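Local coordinates for putative exported protein (Bacteroides fragilis, PDB 4RAA), which is of unknown function but folds as a six-bladed beta-propeller of the YWTD superfamily and is probably exported from the cell, at residues L27-L32 against L300-L305; F159-S164 against V209-I214. One frame throughout, in Å; residues are numbered along the deposited sequence.

Contact 1 (L27-L32 against L300-L305); sequences LSFLKL and LKVGEL
Phe29 meets Val302 with the far end of its ring: CZ lies 3.9 Å from Val302 CG1, and the methyl sits at the ring edge, close to the ring plane, instead of over a face. With CG of Phe29 anti to its carbonyl carbon (chi1 -64°), the ring reaches from strand 25-31 toward the loop that follows helix 293-299. Beside this pair the branches of two leucines meet, Leu27 CD1 lying 4.2 Å from Leu300 CD2. The other methyl of Leu27, CD2, comes to 4.0 Å from the backbone O of Leu300.

Leu300 is presented where helix 293-299 ends in a Schellman motif, Lys301 having left helical geometry with positive phi. Further out, Ser28 and Leu30 pair through their backbone with Phe357 and Leu355 of strand 354-360; early and late strands sharing one sheet is consistent with the ring closure common in beta-propellers. Leu340 of helix 338-345 touches both Phe29 and Val302, adding a second helix to the apolar cluster. All the contacts between the two segments are apolar or between carbon and a carbonyl oxygen; the association therefore rests on burying hydrocarbon, without directional bonds to fix it.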
ATOM      1  N   LEU A  27     -41.860 -11.813   4.505  1.00 46.69           N
ATOM      2  CA  LEU A  27     -41.310 -11.337   3.237  1.00 47.03           C
ATOM      3  C   LEU A  27     -41.408  -9.839   3.059  1.00 47.86           C
ATOM      4  O   LEU A  27     -42.178  -9.147   3.726  1.00 51.03           O
ATOM      5  CB  LEU A  27     -42.055 -11.990   2.048  1.00 48.42           C
ATOM      6  CG  LEU A  27     -41.641 -13.388   1.580  1.00 48.91           C
ATOM      7  CD1 LEU A  27     -41.333 -14.347   2.724  1.00 48.95           C
ATOM      8  CD2 LEU A  27     -42.716 -13.953   0.659  1.00 50.70           C
ATOM      9  N   SER A  28     -40.616  -9.370   2.108  1.00 46.10           N
ATOM     10  CA  SER A  28     -40.608  -7.986   1.680  1.00 45.87           C
ATOM     11  C   SER A  28     -39.907  -7.951   0.327  1.00 44.31           C
ATOM     12  O   SER A  28     -39.060  -8.805   0.046  1.00 43.29           O
ATOM     13  CB  SER A  28     -39.908  -7.098   2.703  1.00 45.93           C
ATOM     14  OG  SER A  28     -39.882  -5.759   2.257  1.00 46.56           O
ATOM     15  N   PHE A  29     -40.282  -6.988  -0.509  1.00 44.58           N
ATOM     16  CA  PHE A  29     -39.708  -6.834  -1.847  1.00 43.22           C
ATOM     17  C   PHE A  29     -39.257  -5.399  -2.101  1.00 43.99           C
ATOM     18  O   PHE A  29     -39.828  -4.452  -1.554  1.00 46.16           O
ATOM     19  CB  PHE A  29     -40.721  -7.260  -2.900  1.00 43.14           C
ATOM     20  CG  PHE A  29     -41.089  -8.712  -2.829  1.00 42.20           C
ATOM     21  CD1 PHE A  29     -40.241  -9.682  -3.365  1.00 40.75           C
ATOM     22  CD2 PHE A  29     -42.288  -9.120  -2.242  1.00 43.21           C
ATOM     23  CE1 PHE A  29     -40.577 -11.029  -3.314  1.00 40.39           C
ATOM     24  CE2 PHE A  29     -42.635 -10.471  -2.192  1.00 42.79           C
ATOM     25  CZ  PHE A  29     -41.779 -11.426  -2.726  1.00 41.52           C
ATOM     26  N   LEU A  30     -38.220  -5.252  -2.919  1.00 43.10           N
ATOM     27  CA  LEU A  30     -37.679  -3.945  -3.281  1.00 44.02           C
ATOM     28  C   LEU A  30     -37.229  -3.974  -4.727  1.00 43.84           C
ATOM     29  O   LEU A  30     -36.493  -4.880  -5.126  1.00 44.24           O
ATOM     30  CB  LEU A  30     -36.482  -3.604  -2.405  1.00 43.76           C
ATOM     31  CG  LEU A  30     -35.839  -2.221  -2.553  1.00 45.08           C
ATOM     32  CD1 LEU A  30     -36.848  -1.106  -2.292  1.00 47.70           C
ATOM     33  CD2 LEU A  30     -34.651  -2.113  -1.607  1.00 43.97           C
ATOM     34  N   LYS A  31     -37.647  -2.964  -5.482  1.00 43.70           N
ATOM     35  CA  LYS A  31     -37.302  -2.820  -6.880  1.00 42.65           C
ATOM     36  C   LYS A  31     -36.063  -1.919  -7.009  1.00 42.18           C
ATOM     37  O   LYS A  31     -36.063  -0.793  -6.503  1.00 43.20           O
ATOM     38  CB  LYS A  31     -38.495  -2.198  -7.597  1.00 44.13           C
ATOM     39  CG  LYS A  31     -38.368  -2.225  -9.084  1.00 43.73           C
ATOM     40  CD  LYS A  31     -39.607  -1.736  -9.792  1.00 44.96           C
ATOM     41  CE  LYS A  31     -39.267  -1.468 -11.244  1.00 44.93           C
ATOM     42  NZ  LYS A  31     -38.591  -2.613 -11.921  1.00 43.39           N
ATOM     43  N   LEU A  32     -35.006  -2.424  -7.646  1.00 40.56           N
ATOM     44  CA  LEU A  32     -33.808  -1.618  -7.910  1.00 40.01           C
ATOM     45  C   LEU A  32     -34.051  -0.755  -9.151  1.00 41.72           C
ATOM     46  O   LEU A  32     -34.581  -1.236 -10.158  1.00 42.09           O
ATOM     47  CB  LEU A  32     -32.575  -2.491  -8.135  1.00 38.36           C
ATOM     48  CG  LEU A  32     -32.045  -3.260  -6.925  1.00 37.00           C
ATOM     49  CD1 LEU A  32     -30.987  -4.262  -7.360  1.00 35.86           C
ATOM     50  CD2 LEU A  32     -31.479  -2.317  -5.880  1.00 36.88           C
ATOM     51  N   LEU A 300     -43.426 -19.896  -1.290  1.00 45.30           N
ATOM     52  CA  LEU A 300     -43.411 -18.430  -1.070  1.00 45.58           C
ATOM     53  C   LEU A 300     -43.986 -17.613  -2.244  1.00 46.59           C
ATOM     54  O   LEU A 300     -44.091 -16.389  -2.133  1.00 46.27           O
ATOM     55  CB  LEU A 300     -41.987 -17.947  -0.770  1.00 44.17           C
ATOM     56  CG  LEU A 300     -41.271 -18.605   0.410  1.00 42.96           C
ATOM     57  CD1 LEU A 300     -39.839 -18.107   0.480  1.00 41.57           C
ATOM     58  CD2 LEU A 300     -42.007 -18.334   1.711  1.00 44.14           C
ATOM     59  N   LYS A 301     -44.344 -18.284  -3.349  1.00 48.28           N
ATOM     60  CA  LYS A 301     -44.932 -17.669  -4.552  1.00 49.85           C
ATOM     61  C   LYS A 301     -44.001 -16.629  -5.193  1.00 47.77           C
ATOM     62  O   LYS A 301     -44.404 -15.478  -5.415  1.00 47.82           O
ATOM     63  CB  LYS A 301     -46.339 -17.094  -4.260  1.00 52.74           C
ATOM     64  CG  LYS A 301     -47.383 -18.129  -3.862  1.00 54.35           C
ATOM     65  CD  LYS A 301     -48.757 -17.482  -3.719  1.00 57.87           C
ATOM     66  CE  LYS A 301     -49.885 -18.505  -3.685  1.00 60.31           C
ATOM     67  NZ  LYS A 301     -49.807 -19.400  -2.499  1.00 59.95           N
ATOM     68  N   VAL A 302     -42.761 -17.059  -5.479  1.00 45.89           N
ATOM     69  CA  VAL A 302     -41.704 -16.209  -6.101  1.00 43.83           C
ATOM     70  C   VAL A 302     -41.041 -16.783  -7.381  1.00 42.97           C
ATOM     71  O   VAL A 302     -39.980 -16.299  -7.788  1.00 41.39           O
ATOM     72  CB  VAL A 302     -40.620 -15.790  -5.064  1.00 42.07           C
ATOM     73  CG1 VAL A 302     -41.268 -15.125  -3.857  1.00 42.45           C
ATOM     74  CG2 VAL A 302     -39.765 -16.973  -4.622  1.00 41.02           C
ATOM     75  N   GLY A 303     -41.643 -17.813  -7.990  1.00 43.90           N
ATOM     76  CA  GLY A 303     -41.184 -18.372  -9.273  1.00 44.27           C
ATOM     77  C   GLY A 303     -39.845 -19.088  -9.354  1.00 44.55           C
ATOM     78  O   GLY A 303     -39.813 -20.312  -9.489  1.00 44.82           O
ATOM     79  N   GLU A 304     -38.759 -18.303  -9.344  1.00 45.49           N
ATOM     80  CA  GLU A 304     -37.356 -18.771  -9.397  1.00 46.28           C
ATOM     81  C   GLU A 304     -36.556 -18.169  -8.273  1.00 45.09           C
ATOM     82  O   GLU A 304     -36.683 -16.982  -7.999  1.00 45.68           O
ATOM     83  CB  GLU A 304     -36.622 -18.310 -10.655  1.00 48.64           C
ATOM     84  CG  GLU A 304     -36.713 -19.197 -11.880  1.00 52.88           C
ATOM     85  CD  GLU A 304     -35.777 -18.721 -12.995  1.00 55.80           C
ATOM     86  OE1 GLU A 304     -35.236 -17.581 -12.928  1.00 50.49           O
ATOM     87  OE2 GLU A 304     -35.589 -19.486 -13.965  1.00 62.93           O
ATOM     88  N   LEU A 305     -35.679 -18.972  -7.687  1.00 45.25           N
ATOM     89  CA  LEU A 305     -34.781 -18.524  -6.626  1.00 43.51           C
ATOM     90  C   LEU A 305     -33.458 -19.243  -6.920  1.00 42.97           C
ATOM     91  O   LEU A 305     -33.174 -20.310  -6.384  1.00 42.89           O
ATOM     92  CB  LEU A 305     -35.406 -18.836  -5.263  1.00 43.70           C
ATOM     93  CG  LEU A 305     -35.019 -17.878  -4.138  1.00 43.98           C
ATOM     94  CD1 LEU A 305     -35.876 -18.173  -2.921  1.00 45.26           C
ATOM     95  CD2 LEU A 305     -33.538 -17.953  -3.804  1.00 43.70           C
TER

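Contact 2 (F159-S164 against V209-I214); sequences FVVTDS and VGTSEI
Val161 touches the turn at 209-214 with both of its methyls, and the meeting is one of van der Waals contacts. CG1 lies 4.1 Å from Thr211 OG1, the two side chains crossing at about a right angle. CG2 is turned to the backbone instead, 4.2 Å from the O of Gly210. The torsion that sets CG1 anti to the backbone N of Val161 (chi1 179°) leaves CG2 beside that N, and the two branches thus reach successive residues of the turn. Val209 and Phe159 also point toward the opposing segment but stay beyond close contact; both touch Ala198 of strand 195-200, in the same sheet as strand 203-210. Leu137 touches Val161 and Thr211 alike and extends the apolar cluster.

Polar bonds to the turn come from the sheet that holds 159-162 and its connections, outside the segment: Asp139 and Asn141 engage the hydroxyl of Thr211 that faces Val161, and Lys172 NZ bonds to Thr211 O. Within the turn, Gly210 N bonds to Glu213 O at 3.3 Å, closing the connection between strands 203-210 and 213-222. On the other segment, Thr162 OG1 donates to Asp163 O at 3.0 Å, in the carbonyl plane and on a lone pair, and the same hydroxyl is bonded to Trp144 NE1.

The backbone of 159-162 is paired within its own sheet, with strands 142-145 and 168-174. Its partner here, a tight connection between two antiparallel strands, belongs to a different sheet, and the link from Lys172 to Thr211 also runs from one sheet to the other. Packing of side chains between separate sheets, as here, is the way neighbouring blades meet in a beta-propeller.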
ATOM      1  N   PHE A 159      -7.195 -19.778   6.472  1.00 37.06           N
ATOM      2  CA  PHE A 159      -7.231 -18.316   6.718  1.00 35.98           C
ATOM      3  C   PHE A 159      -5.955 -17.822   7.381  1.00 37.21           C
ATOM      4  O   PHE A 159      -5.159 -18.612   7.887  1.00 39.13           O
ATOM      5  CB  PHE A 159      -8.404 -17.945   7.632  1.00 34.64           C
ATOM      6  CG  PHE A 159      -9.721 -18.508   7.185  1.00 33.16           C
ATOM      7  CD1 PHE A 159     -10.533 -17.804   6.299  1.00 31.92           C
ATOM      8  CD2 PHE A 159     -10.155 -19.753   7.653  1.00 32.99           C
ATOM      9  CE1 PHE A 159     -11.744 -18.333   5.881  1.00 31.04           C
ATOM     10  CE2 PHE A 159     -11.367 -20.284   7.247  1.00 32.04           C
ATOM     11  CZ  PHE A 159     -12.157 -19.575   6.355  1.00 31.49           C
ATOM     12  N   VAL A 160      -5.794 -16.502   7.397  1.00 37.02           N
ATOM     13  CA  VAL A 160      -4.628 -15.847   8.010  1.00 38.00           C
ATOM     14  C   VAL A 160      -5.009 -14.475   8.572  1.00 37.42           C
ATOM     15  O   VAL A 160      -5.754 -13.740   7.940  1.00 36.07           O
ATOM     16  CB  VAL A 160      -3.441 -15.734   7.007  1.00 38.39           C
ATOM     17  CG1 VAL A 160      -3.798 -14.904   5.782  1.00 37.67           C
ATOM     18  CG2 VAL A 160      -2.184 -15.179   7.677  1.00 39.32           C
ATOM     19  N   VAL A 161      -4.488 -14.145   9.755  1.00 38.87           N
ATOM     20  CA  VAL A 161      -4.751 -12.858  10.392  1.00 38.83           C
ATOM     21  C   VAL A 161      -3.512 -11.986  10.240  1.00 38.79           C
ATOM     22  O   VAL A 161      -2.417 -12.429  10.578  1.00 39.97           O
ATOM     23  CB  VAL A 161      -5.127 -13.025  11.870  1.00 40.29           C
ATOM     24  CG1 VAL A 161      -5.382 -11.662  12.525  1.00 40.70           C
ATOM     25  CG2 VAL A 161      -6.351 -13.934  11.985  1.00 40.04           C
ATOM     26  N   THR A 162      -3.695 -10.766   9.722  1.00 38.24           N
ATOM     27  CA  THR A 162      -2.601  -9.800   9.529  1.00 39.13           C
ATOM     28  C   THR A 162      -2.920  -8.486  10.206  1.00 39.44           C
ATOM     29  O   THR A 162      -4.094  -8.179  10.447  1.00 39.84           O
ATOM     30  CB  THR A 162      -2.346  -9.455   8.037  1.00 39.12           C
ATOM     31  OG1 THR A 162      -3.287  -8.473   7.566  1.00 38.08           O
ATOM     32  CG2 THR A 162      -2.379 -10.696   7.163  1.00 39.10           C
ATOM     33  N   ASP A 163      -1.875  -7.692  10.447  1.00 39.10           N
ATOM     34  CA  ASP A 163      -2.045  -6.345  11.005  1.00 39.05           C
ATOM     35  C   ASP A 163      -2.544  -5.378   9.906  1.00 37.76           C
ATOM     36  O   ASP A 163      -2.759  -5.773   8.743  1.00 36.41           O
ATOM     37  CB  ASP A 163      -0.746  -5.832  11.700  1.00 40.51           C
ATOM     38  CG  ASP A 163       0.443  -5.608  10.741  1.00 41.01           C
ATOM     39  OD1 ASP A 163       0.270  -5.515   9.503  1.00 40.05           O
ATOM     40  OD2 ASP A 163       1.581  -5.503  11.250  1.00 41.97           O
ATOM     41  N   SER A 164      -2.749  -4.126  10.308  1.00 37.57           N
ATOM     42  CA  SER A 164      -3.088  -2.993   9.423  1.00 36.76           C
ATOM     43  C   SER A 164      -2.277  -2.995   8.104  1.00 36.03           C
ATOM     44  O   SER A 164      -2.815  -2.901   7.013  1.00 34.35           O
ATOM     45  CB  SER A 164      -2.798  -1.699  10.229  1.00 38.17           C
ATOM     46  OG  SER A 164      -2.846  -0.503   9.481  1.00 38.31           O
ATOM     47  N   VAL A 209     -13.699 -16.493  14.734  1.00 36.24           N
ATOM     48  CA  VAL A 209     -12.245 -16.263  14.606  1.00 37.54           C
ATOM     49  C   VAL A 209     -11.822 -14.881  15.080  1.00 38.35           C
ATOM     50  O   VAL A 209     -12.296 -13.880  14.548  1.00 39.15           O
ATOM     51  CB  VAL A 209     -11.758 -16.408  13.140  1.00 37.17           C
ATOM     52  CG1 VAL A 209     -10.231 -16.226  13.049  1.00 37.33           C
ATOM     53  CG2 VAL A 209     -12.198 -17.752  12.551  1.00 37.00           C
ATOM     54  N   GLY A 210     -10.918 -14.853  16.061  1.00 39.51           N
ATOM     55  CA  GLY A 210     -10.288 -13.625  16.573  1.00 40.54           C
ATOM     56  C   GLY A 210      -8.793 -13.706  16.286  1.00 40.94           C
ATOM     57  O   GLY A 210      -8.338 -14.653  15.634  1.00 43.04           O
ATOM     58  N   THR A 211      -8.024 -12.730  16.766  1.00 40.22           N
ATOM     59  CA  THR A 211      -6.565 -12.725  16.566  1.00 40.19           C
ATOM     60  C   THR A 211      -5.869 -13.926  17.245  1.00 41.72           C
ATOM     61  O   THR A 211      -4.983 -14.523  16.637  1.00 41.55           O
ATOM     62  CB  THR A 211      -5.929 -11.382  17.008  1.00 40.38           C
ATOM     63  OG1 THR A 211      -6.516 -10.316  16.257  1.00 38.86           O
ATOM     64  CG2 THR A 211      -4.416 -11.363  16.783  1.00 40.77           C
ATOM     65  N   SER A 212      -6.286 -14.283  18.468  1.00 44.32           N
ATOM     66  CA  SER A 212      -5.703 -15.413  19.238  1.00 45.63           C
ATOM     67  C   SER A 212      -6.739 -16.471  19.628  1.00 47.13           C
ATOM     68  O   SER A 212      -6.653 -17.039  20.724  1.00 48.63           O
ATOM     69  CB  SER A 212      -5.033 -14.882  20.499  1.00 46.15           C
ATOM     70  OG  SER A 212      -4.142 -13.849  20.171  1.00 47.11           O
ATOM     71  N   GLU A 213      -7.689 -16.758  18.726  1.00 46.61           N
ATOM     72  CA  GLU A 213      -8.768 -17.724  18.986  1.00 47.51           C
ATOM     73  C   GLU A 213      -9.388 -18.393  17.757  1.00 45.48           C
ATOM     74  O   GLU A 213      -9.590 -17.748  16.731  1.00 42.79           O
ATOM     75  CB  GLU A 213      -9.942 -17.026  19.694  1.00 49.71           C
ATOM     76  CG  GLU A 213      -9.762 -16.734  21.170  1.00 55.19           C
ATOM     77  CD  GLU A 213     -11.046 -16.268  21.847  1.00 58.83           C
ATOM     78  OE1 GLU A 213     -11.998 -15.840  21.148  1.00 57.03           O
ATOM     79  OE2 GLU A 213     -11.098 -16.324  23.097  1.00 62.95           O
ATOM     80  N   ILE A 214      -9.688 -19.684  17.901  1.00 45.88           N
ATOM     81  CA  ILE A 214     -10.519 -20.449  16.961  1.00 46.08           C
ATOM     82  C   ILE A 214     -11.434 -21.217  17.901  1.00 46.91           C
ATOM     83  O   ILE A 214     -10.966 -22.132  18.589  1.00 48.64           O
ATOM     84  CB  ILE A 214      -9.744 -21.421  16.034  1.00 47.26           C
ATOM     85  CG1 ILE A 214      -8.806 -20.657  15.093  1.00 46.40           C
ATOM     86  CG2 ILE A 214     -10.709 -22.295  15.214  1.00 46.58           C
ATOM     87  CD1 ILE A 214      -9.494 -19.776  14.071  1.00 45.22           C
TER

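How the contacts relate
Contacts 1 and 2 lie on opposite sides of the chain's centre, with their own centres 37 Å apart and their nearest atoms about 24 Å apart, so neither touches the other. In sequence they are nested: 159-164 and 209-214 both fall within the long stretch that contact 1 closes by bringing 27-32 against 300-305. Contact 1 spans far more of the chain, its segments being 268 residues apart at the closest ends, against 45 for contact 2. The two thus sit at widely separated places round the propeller. With no function established, neither can be assigned to an active site.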